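Local coordinates for protein putative hydrolase YdeN (Bacillus subtilis, PDB 1UXO) that is probably a serine hydrolase of the alpha/beta-hydrolase fold and a member of the RBBP9 family, its substrate not being established, at residues A[26-29]-A[30-33]; A[48-51]-A[52-55]; A[182-185]-A[186-189]. The protein carries 2 engineered substitutions. One frame throughout, in Å; residues are numbered along the deposited sequence.

Interaction 1 of 3, residues A[26-29]-A[30-33]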
ATOM      1  N   LYS A  26      -8.776 -10.270   1.092  1.00  8.56           N
ATOM      2  CA  LYS A  26      -8.313 -11.569   0.628  1.00  9.15           C
ATOM      3  C   LYS A  26      -9.459 -12.507   0.246  1.00  9.11           C
ATOM      4  O   LYS A  26      -9.446 -13.088  -0.864  1.00  9.54           O
ATOM      5  CB  LYS A  26      -7.402 -12.192   1.682  1.00  9.58           C
ATOM      6  CG  LYS A  26      -6.971 -13.630   1.416  1.00  8.72           C
ATOM      7  CD  LYS A  26      -5.972 -14.186   2.402  1.00  9.18           C
ATOM      8  CE  LYS A  26      -5.503 -15.595   1.988  1.00 14.02           C
ATOM      9  NZ  LYS A  26      -4.994 -16.216   3.193  1.00 20.40           N
ATOM     10  N   LYS A  27     -10.437 -12.656   1.140  1.00  9.32           N
ATOM     11  CA  LYS A  27     -11.591 -13.527   0.906  1.00  9.34           C
ATOM     12  C   LYS A  27     -12.503 -13.028  -0.229  1.00  8.66           C
ATOM     13  O   LYS A  27     -13.035 -13.837  -1.000  1.00  8.55           O
ATOM     14  CB  LYS A  27     -12.394 -13.780   2.199  1.00 10.81           C
ATOM     15  CG  LYS A  27     -11.636 -14.436   3.355  1.00 14.46           C
ATOM     16  CD  LYS A  27     -12.455 -14.233   4.686  1.00 20.02           C
ATOM     17  CE  LYS A  27     -11.633 -14.272   6.025  1.00 23.51           C
ATOM     18  NZ  LYS A  27     -12.263 -13.441   7.245  1.00 26.38           N
ATOM     19  N   ARG A  28     -12.631 -11.710  -0.395  1.00  8.40           N
ATOM     20  CA  ARG A  28     -13.463 -11.150  -1.471  1.00  8.34           C
ATOM     21  C   ARG A  28     -12.819 -11.465  -2.846  1.00  8.68           C
ATOM     22  O   ARG A  28     -13.492 -11.831  -3.798  1.00  8.96           O
ATOM     23  CB  ARG A  28     -13.720  -9.672  -1.245  1.00  9.23           C
ATOM     24  CG  ARG A  28     -14.505  -9.018  -2.364  1.00  8.95           C
ATOM     25  CD  ARG A  28     -15.981  -9.581  -2.436  1.00  9.64           C
ATOM     26  NE  ARG A  28     -16.684  -9.020  -3.573  1.00 11.01           N
ATOM     27  CZ  ARG A  28     -16.616  -9.495  -4.808  1.00 10.18           C
ATOM     28  NH1 ARG A  28     -15.925 -10.596  -5.061  1.00 11.15           N
ATOM     29  NH2 ARG A  28     -17.310  -8.907  -5.781  1.00  9.73           N
ATOM     30  N   LEU A  29     -11.501 -11.371  -2.894  1.00  9.80           N
ATOM     31  CA  LEU A  29     -10.744 -11.720  -4.082  1.00  9.59           C
ATOM     32  C   LEU A  29     -10.841 -13.211  -4.408  1.00  9.85           C
ATOM     33  O   LEU A  29     -10.990 -13.607  -5.584  1.00 10.15           O
ATOM     34  CB  LEU A  29      -9.301 -11.228  -3.921  1.00 10.03           C
ATOM     35  CG  LEU A  29      -9.092  -9.712  -4.113  1.00  9.28           C
ATOM     36  CD1 LEU A  29      -7.727  -9.285  -3.563  1.00  9.97           C
ATOM     37  CD2 LEU A  29      -9.237  -9.322  -5.602  1.00 11.51           C
ATOM     38  N   LEU A  30     -10.742 -14.045  -3.391  1.00 10.70           N
ATOM     39  CA  LEU A  30     -10.891 -15.486  -3.530  1.00 11.87           C
ATOM     40  C   LEU A  30     -12.254 -15.861  -4.140  1.00 12.50           C
ATOM     41  O   LEU A  30     -12.356 -16.785  -4.990  1.00 13.16           O
ATOM     42  CB  LEU A  30     -10.671 -16.144  -2.162  1.00 12.42           C
ATOM     43  CG  LEU A  30     -10.764 -17.664  -2.196  1.00 16.58           C
ATOM     44  CD1 LEU A  30      -9.702 -18.217  -3.144  1.00 19.40           C
ATOM     45  CD2 LEU A  30     -10.667 -18.231  -0.738  1.00 18.12           C
ATOM     46  N   ALA A  31     -13.283 -15.093  -3.803  1.00 12.52           N
ATOM     47  CA  ALA A  31     -14.624 -15.315  -4.382  1.00 13.36           C
ATOM     48  C   ALA A  31     -14.647 -15.139  -5.915  1.00 14.32           C
ATOM     49  O   ALA A  31     -15.530 -15.703  -6.618  1.00 15.06           O
ATOM     50  CB  ALA A  31     -15.634 -14.379  -3.727  1.00 13.94           C
ATOM     51  N   ASP A  32     -13.682 -14.380  -6.437  1.00 14.38           N
ATOM     52  CA  ASP A  32     -13.463 -14.262  -7.873  1.00 15.18           C
ATOM     53  C   ASP A  32     -12.418 -15.207  -8.483  1.00 15.36           C
ATOM     54  O   ASP A  32     -12.121 -15.114  -9.689  1.00 15.52           O
ATOM     55  CB  ASP A  32     -12.982 -12.870  -8.176  1.00 15.75           C
ATOM     56  CG  ASP A  32     -13.986 -11.807  -7.836  1.00 16.54           C
ATOM     57  OD1 ASP A  32     -15.225 -12.033  -7.612  1.00 16.34           O
ATOM     58  OD2 ASP A  32     -13.565 -10.652  -7.769  1.00 19.72           O
ATOM     59  N   GLY A  33     -11.847 -16.080  -7.674  1.00 14.43           N
ATOM     60  CA  GLY A  33     -10.760 -16.935  -8.106  1.00 15.03           C
ATOM     61  C   GLY A  33      -9.422 -16.222  -8.186  1.00 15.32           C
ATOM     62  O   GLY A  33      -8.526 -16.695  -8.903  1.00 15.23           O
TER
HETATM   63  O   HOH W   1     -17.437 -10.576  -8.350  1.00 24.81           O
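Arg28 and Asp32, one helical turn apart, form the ionic part of this contact at the C-terminal end of helix 22-31. Arg28 NH1 lies 3.0 Å from Asp32 OD1 in a salt bridge with an N-H...O angle of 160°. The oxygen sits at the edge of the guanidinium, in its plane, but is itself met from above the carboxylate, the two planes standing 84° apart. In the arginine, CG anti to the backbone N (chi1 177°) and a bend at chi2 bring NH1 within bonding distance of the carboxylate one turn further along. A water joins the pair a second time, accepting from Arg28 NH2 and donating to Asp32 OD1.

The backbone bonds belong to the helix and its end. Leu30 N donates to Lys26 O at 3.0 Å and Ala31 N to Lys27 O at 3.1 Å, while Asp32 N turns to Leu29 O at 2.9 Å. Gly33, with positive phi, completes a Schellman motif.

Outside the segments, Tyr180 hydrogen-bonds to Asp32 OD2 and receives Arg28 in a cation-pi contact. The carboxylate is thus held through both oxygens, and its negative charge, set at the helix C-terminus, is probably balanced by Arg28.

Interaction 2 of 3, residues A[48-51]-A[52-55]; sequences RLED and WLDT
Leu49 and Leu53, at successive turns of helix 49-57, meet through their branched ends, Leu49 CD1 standing 3.8 Å from Leu53 CG. Their first torsions differ: Leu49 has CG anti to its own nitrogen (chi1 176°), which carries CD1 forward along the helix, whereas Leu53 has CG beside its nitrogen (chi1 -64°) and leans back to meet it. The two chains pass at a slant, and Leu53 CG also rests 3.3 Å from Leu49 O. Leu49 O accepts from Leu53 N in an almost straight bond of 2.9 Å. Were Leu53 replaced by an alanine, Leu49 CD1 would probably lose the branch it rests on within the helix, and a gap would be likely to open beside Arg81 and Phe82.

Asp51 and Asp54 present like charges, Asp51 OD1 lying 4.3 Å from Asp54 OD2. A single water, donating to Asp51 OD1 and Asp54 OD2 at 2.7 Å each, bridges the carboxylates and is likely to ease their repulsion.

The Trp52 CG stands beside its own nitrogen (chi1 -79°), which holds Trp52 CD1 3.4 Å from Arg48 O, the N-cap carbonyl that also accepts from Trp52 N. NE1 of the indole is bonded to Pro42 O, which probably fixes the turn of the ring, and Phe114 meets it edge-to-face, while Glu113 makes a salt bridge with Arg48 and accepts from Leu49 N at the start of the helix. The Trp52 side chain lies about 8 Å from that of Ser73, the predicted nucleophile.

Within the fold, Trp52 packs on Ala78 and Leu53 on Arg81 and Phe82, all of helix 75-84, so this turn joins helix 49-57 to the helix following strand 67-72.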
ATOM      1  N   ARG A  48      11.442  -1.228  11.340  1.00 14.12           N
ATOM      2  CA  ARG A  48      12.718  -0.756  10.792  1.00 14.56           C
ATOM      3  C   ARG A  48      12.619  -1.000   9.301  1.00 13.38           C
ATOM      4  O   ARG A  48      12.286  -2.084   8.889  1.00 12.74           O
ATOM      5  CB  ARG A  48      13.907  -1.563  11.359  1.00 14.80           C
ATOM      6  CG  ARG A  48      14.053  -1.451  12.888  1.00 19.90           C
ATOM      7  CD  ARG A  48      14.002  -0.005  13.416  1.00 26.27           C
ATOM      8  NE  ARG A  48      15.003   0.864  12.793  1.00 31.13           N
ATOM      9  CZ  ARG A  48      16.324   0.796  13.032  1.00 34.23           C
ATOM     10  NH1 ARG A  48      16.814  -0.104  13.879  1.00 36.51           N
ATOM     11  NH2 ARG A  48      17.159   1.633  12.417  1.00 33.22           N
ATOM     12  N   LEU A  49      12.867   0.048   8.531  1.00 12.86           N
ATOM     13  CA  LEU A  49      12.769  -0.007   7.072  1.00 13.03           C
ATOM     14  C   LEU A  49      13.583  -1.119   6.468  1.00 12.59           C
ATOM     15  O   LEU A  49      13.087  -1.836   5.577  1.00 11.67           O
ATOM     16  CB  LEU A  49      13.191   1.338   6.444  1.00 13.03           C
ATOM     17  CG  LEU A  49      13.250   1.463   4.907  1.00 12.46           C
ATOM     18  CD1 LEU A  49      11.867   1.220   4.316  1.00 13.35           C
ATOM     19  CD2 LEU A  49      13.769   2.820   4.465  1.00 11.28           C
ATOM     20  N   GLU A  50      14.845  -1.243   6.882  1.00 13.37           N
ATOM     21  CA  GLU A  50      15.680  -2.293   6.275  1.00 14.77           C
ATOM     22  C   GLU A  50      15.114  -3.700   6.458  1.00 13.20           C
ATOM     23  O   GLU A  50      15.176  -4.476   5.565  1.00 12.59           O
ATOM     24  CB  GLU A  50      17.162  -2.214   6.717  1.00 17.09           C
ATOM     25  CG  GLU A  50      17.803  -0.937   6.223  1.00 23.99           C
ATOM     26  CD  GLU A  50      17.707  -0.705   4.702  1.00 30.83           C
ATOM     27  OE1 GLU A  50      17.936  -1.686   3.915  1.00 34.16           O
ATOM     28  OE2 GLU A  50      17.394   0.466   4.313  1.00 34.01           O
ATOM     29  N   ASP A  51      14.510  -3.976   7.605  1.00 12.51           N
ATOM     30  CA  ASP A  51      13.922  -5.294   7.863  1.00 12.24           C
ATOM     31  C   ASP A  51      12.626  -5.477   7.063  1.00 10.95           C
ATOM     32  O   ASP A  51      12.389  -6.529   6.557  1.00  9.72           O
ATOM     33  CB  ASP A  51      13.669  -5.500   9.336  1.00 11.90           C
ATOM     34  CG  ASP A  51      14.961  -5.473  10.164  1.00 16.82           C
ATOM     35  OD1 ASP A  51      15.987  -5.953   9.636  1.00 18.43           O
ATOM     36  OD2 ASP A  51      15.043  -4.976  11.344  1.00 17.12           O
ATOM     37  N   TRP A  52      11.826  -4.420   6.905  1.00  9.39           N
ATOM     38  CA  TRP A  52      10.611  -4.515   6.087  1.00  9.10           C
ATOM     39  C   TRP A  52      11.035  -4.785   4.600  1.00  8.94           C
ATOM     40  O   TRP A  52      10.429  -5.666   3.908  1.00  8.80           O
ATOM     41  CB  TRP A  52       9.738  -3.262   6.234  1.00  9.48           C
ATOM     42  CG  TRP A  52       8.930  -3.256   7.477  1.00  9.80           C
ATOM     43  CD1 TRP A  52       9.298  -3.727   8.709  1.00  9.14           C
ATOM     44  CD2 TRP A  52       7.576  -2.784   7.618  1.00 10.81           C
ATOM     45  NE1 TRP A  52       8.267  -3.572   9.597  1.00 11.01           N
ATOM     46  CE2 TRP A  52       7.200  -2.991   8.959  1.00 10.51           C
ATOM     47  CE3 TRP A  52       6.642  -2.193   6.739  1.00  9.89           C
ATOM     48  CZ2 TRP A  52       5.925  -2.674   9.455  1.00 11.14           C
ATOM     49  CZ3 TRP A  52       5.384  -1.897   7.223  1.00  9.90           C
ATOM     50  CH2 TRP A  52       5.033  -2.135   8.579  1.00  9.63           C
ATOM     51  N   LEU A  53      12.031  -4.036   4.100  1.00  9.51           N
ATOM     52  CA  LEU A  53      12.537  -4.294   2.745  1.00 10.14           C
ATOM     53  C   LEU A  53      13.101  -5.709   2.550  1.00 10.30           C
ATOM     54  O   LEU A  53      12.861  -6.329   1.514  1.00  9.81           O
ATOM     55  CB  LEU A  53      13.593  -3.245   2.354  1.00 11.23           C
ATOM     56  CG  LEU A  53      13.094  -1.788   2.253  1.00 10.67           C
ATOM     57  CD1 LEU A  53      14.279  -0.847   1.870  1.00 14.00           C
ATOM     58  CD2 LEU A  53      11.948  -1.636   1.313  1.00 12.32           C
ATOM     59  N   ASP A  54      13.829  -6.207   3.532  1.00 11.39           N
ATOM     60  CA  ASP A  54      14.349  -7.606   3.489  1.00 11.87           C
ATOM     61  C   ASP A  54      13.208  -8.619   3.439  1.00 11.72           C
ATOM     62  O   ASP A  54      13.270  -9.560   2.677  1.00 11.90           O
ATOM     63  CB  ASP A  54      15.245  -7.932   4.693  1.00 14.11           C
ATOM     64  CG  ASP A  54      16.591  -7.256   4.630  1.00 15.94           C
ATOM     65  OD1 ASP A  54      17.032  -6.815   3.558  1.00 16.72           O
ATOM     66  OD2 ASP A  54      17.283  -7.105   5.651  1.00 20.66           O
ATOM     67  N   THR A  55      12.120  -8.401   4.196  1.00 10.23           N
ATOM     68  CA  THR A  55      10.964  -9.276   4.102  1.00 10.33           C
ATOM     69  C   THR A  55      10.309  -9.212   2.734  1.00 10.46           C
ATOM     70  O   THR A  55       9.991 -10.253   2.124  1.00 10.51           O
ATOM     71  CB  THR A  55       9.975  -8.958   5.237  1.00 10.41           C
ATOM     72  OG1 THR A  55      10.601  -9.160   6.486  1.00 12.34           O
ATOM     73  CG2 THR A  55       8.839  -9.898   5.278  1.00 11.61           C
TER
HETATM   74  O   HOH W   2      16.324  -8.007   7.982  1.00 21.77           O

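Interaction 3 of 3, residues A[182-185]-A[186-189]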
ATOM      1  N   VAL A 182     -11.507  -0.767  -7.039  1.00  9.99           N
ATOM      2  CA  VAL A 182     -10.405  -0.088  -7.773  1.00 10.42           C
ATOM      3  C   VAL A 182      -9.444  -1.135  -8.327  1.00  9.71           C
ATOM      4  O   VAL A 182      -9.072  -1.112  -9.505  1.00  9.66           O
ATOM      5  CB  VAL A 182      -9.705   0.959  -6.917  1.00 10.75           C
ATOM      6  CG1 VAL A 182      -8.448   1.469  -7.630  1.00 11.22           C
ATOM      7  CG2 VAL A 182     -10.672   2.132  -6.613  1.00 12.22           C
ATOM      8  N   LEU A 183      -9.100  -2.114  -7.502  1.00 10.11           N
ATOM      9  CA  LEU A 183      -8.239  -3.207  -7.916  1.00 10.67           C
ATOM     10  C   LEU A 183      -8.808  -3.970  -9.081  1.00 11.38           C
ATOM     11  O   LEU A 183      -8.132  -4.232 -10.102  1.00 11.87           O
ATOM     12  CB  LEU A 183      -7.998  -4.147  -6.692  1.00 11.99           C
ATOM     13  CG  LEU A 183      -6.998  -5.244  -6.843  1.00 12.68           C
ATOM     14  CD1 LEU A 183      -5.604  -4.691  -7.211  1.00 12.60           C
ATOM     15  CD2 LEU A 183      -6.985  -6.098  -5.591  1.00 15.40           C
ATOM     16  N   THR A 184     -10.067  -4.354  -8.955  1.00 12.49           N
ATOM     17  CA  THR A 184     -10.709  -5.127  -9.989  1.00 12.75           C
ATOM     18  C   THR A 184     -10.770  -4.379 -11.337  1.00 12.23           C
ATOM     19  O   THR A 184     -10.706  -5.015 -12.399  1.00 12.64           O
ATOM     20  CB  THR A 184     -12.103  -5.582  -9.463  1.00 13.96           C
ATOM     21  OG1 THR A 184     -11.874  -6.566  -8.440  1.00 14.48           O
ATOM     22  CG2 THR A 184     -12.924  -6.328 -10.537  1.00 15.76           C
ATOM     23  N   SER A 185     -10.912  -3.066 -11.302  1.00 11.90           N
ATOM     24  CA  SER A 185     -10.950  -2.262 -12.531  1.00 13.40           C
ATOM     25  C   SER A 185      -9.609  -2.374 -13.291  1.00 14.52           C
ATOM     26  O   SER A 185      -9.564  -2.339 -14.534  1.00 14.35           O
ATOM     27  CB  SER A 185     -11.340  -0.815 -12.228  1.00 14.64           C
ATOM     28  OG  SER A 185     -10.251  -0.043 -11.713  1.00 17.64           O
ATOM     29  N   TYR A 186      -8.533  -2.563 -12.550  1.00 15.33           N
ATOM     30  CA  TYR A 186      -7.240  -2.782 -13.168  1.00 16.47           C
ATOM     31  C   TYR A 186      -7.196  -4.074 -13.978  1.00 18.59           C
ATOM     32  O   TYR A 186      -6.402  -4.179 -14.936  1.00 18.59           O
ATOM     33  CB  TYR A 186      -6.158  -2.921 -12.127  1.00 16.12           C
ATOM     34  CG  TYR A 186      -5.839  -1.722 -11.269  1.00 14.19           C
ATOM     35  CD1 TYR A 186      -6.372  -0.447 -11.511  1.00 16.09           C
ATOM     36  CD2 TYR A 186      -4.949  -1.875 -10.212  1.00 14.81           C
ATOM     37  CE1 TYR A 186      -6.034   0.641 -10.666  1.00 14.28           C
ATOM     38  CE2 TYR A 186      -4.560  -0.828  -9.453  1.00 16.43           C
ATOM     39  CZ  TYR A 186      -5.139   0.436  -9.689  1.00 17.15           C
ATOM     40  OH  TYR A 186      -4.692   1.444  -8.883  1.00 21.69           O
ATOM     41  N   PHE A 187      -7.882  -5.106 -13.494  1.00 19.89           N
ATOM     42  CA  PHE A 187      -7.847  -6.412 -14.134  1.00 22.45           C
ATOM     43  C   PHE A 187      -8.583  -6.382 -15.484  1.00 27.21           C
ATOM     44  O   PHE A 187      -8.199  -7.106 -16.415  1.00 27.81           O
ATOM     45  CB  PHE A 187      -8.496  -7.499 -13.272  1.00 21.58           C
ATOM     46  CG  PHE A 187      -7.926  -7.638 -11.865  1.00 17.63           C
ATOM     47  CD1 PHE A 187      -6.667  -7.170 -11.528  1.00 16.29           C
ATOM     48  CD2 PHE A 187      -8.686  -8.244 -10.881  1.00 15.28           C
ATOM     49  CE1 PHE A 187      -6.195  -7.317 -10.252  1.00 14.94           C
ATOM     50  CE2 PHE A 187      -8.202  -8.431  -9.617  1.00 15.23           C
ATOM     51  CZ  PHE A 187      -6.950  -7.963  -9.290  1.00 15.75           C
ATOM     52  N   SER A 188      -9.648  -5.590 -15.561  1.00 31.32           N
ATOM     53  CA  SER A 188     -10.441  -5.502 -16.805  1.00 35.18           C
ATOM     54  C   SER A 188      -9.673  -4.717 -17.834  1.00 37.37           C
ATOM     55  O   SER A 188      -9.712  -5.034 -19.014  1.00 38.41           O
ATOM     56  CB  SER A 188     -11.811  -4.844 -16.612  1.00 35.77           C
ATOM     57  OG  SER A 188     -11.740  -3.651 -15.833  1.00 38.30           O
ATOM     58  N   LYS A 189      -8.974  -3.684 -17.376  1.00 39.40           N
ATOM     59  CA  LYS A 189      -8.073  -2.941 -18.244  1.00 40.52           C
ATOM     60  C   LYS A 189      -6.958  -3.876 -18.714  1.00 41.09           C
ATOM     61  O   LYS A 189      -6.316  -3.620 -19.743  1.00 41.55           O
ATOM     62  CB  LYS A 189      -7.459  -1.734 -17.511  1.00 41.23           C
ATOM     63  CG  LYS A 189      -8.384  -0.516 -17.284  1.00 42.74           C
ATOM     64  CD  LYS A 189      -7.908   0.245 -16.028  1.00 43.89           C
ATOM     65  CE  LYS A 189      -8.471   1.654 -15.897  1.00 45.22           C
ATOM     66  NZ  LYS A 189      -7.603   2.441 -14.966  1.00 45.21           N
TER
HETATM   67  O   HOH W   3      -9.113   2.190 -12.800  1.00 38.13           O
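Val182 to Lys189 close the C-terminal helix 177-188 with a mixed backbone pattern, Tyr186 N giving weak bonds to both Val182 O and Leu183 O and Phe187 N a weak one to Thr184 O, before Lys189 N reaches Ser185 O at 3.2 Å. In this alpha/beta-hydrolase fold the helix packs against the parallel sheet. Its sheet-facing side carries Val182, Leu183 and Tyr186, which touch strand 92-98, Val182 and Tyr186 also reaching strand 128-136.

Val182 and Tyr186 run alongside each other, Val182 CG1 resting 4.0 Å from Tyr186 CE1. Over one face of the phenol ring, toward its rim, sits Val182 O, 3.4 Å above the plane; His130 stacks with the same ring. Phe187 and Leu183 cross at an angle, Phe187 CZ coming within 3.7 Å of Leu183 CG, while Leu183 O and Thr184 CA lie over a face of the Phe187 ring. The Thr184 CA contact is a CH-pi interaction, 4.3 Å from the ring centroid. Beyond the segments, Tyr68 meets Phe187 edge-to-face and Lys5 forms a cation-pi contact with it.

The serines turn their hydroxyls back onto the helix. Ser185 OG, placed between its own nitrogen and carbonyl carbon (chi1 79°), donates to Val182 O at 2.7 Å. Ser188 OG does likewise to Ser185 O at 2.9 Å, approaching from the same face of that carbonyl as Lys189 N. One water joins Ser185 to the end of the lysine chain, donating to Ser185 OG and accepting from Lys189 NZ, each at 2.7 Å.

The three contacts follow one another along the chain, each within a single helix: 22-31, 49-57 and 177-188. Interactions 1 and 3 are neighbours, their centres about 14 Å apart, and they touch where Leu29 CD1 packs on Leu183 CD2 at 3.8 Å. Residues far apart in sequence thus join the helix of the first beta-alpha-beta unit, between strands 6-10 and 35-39, to the C-terminal helix. Interaction 2 stands apart, its centre about 28 Å from that of interaction 1 and about 29 Å from that of interaction 3, on the opposite side of the chain's centre from the latter. It alone approaches the predicted catalytic residues; the other two lie away from them.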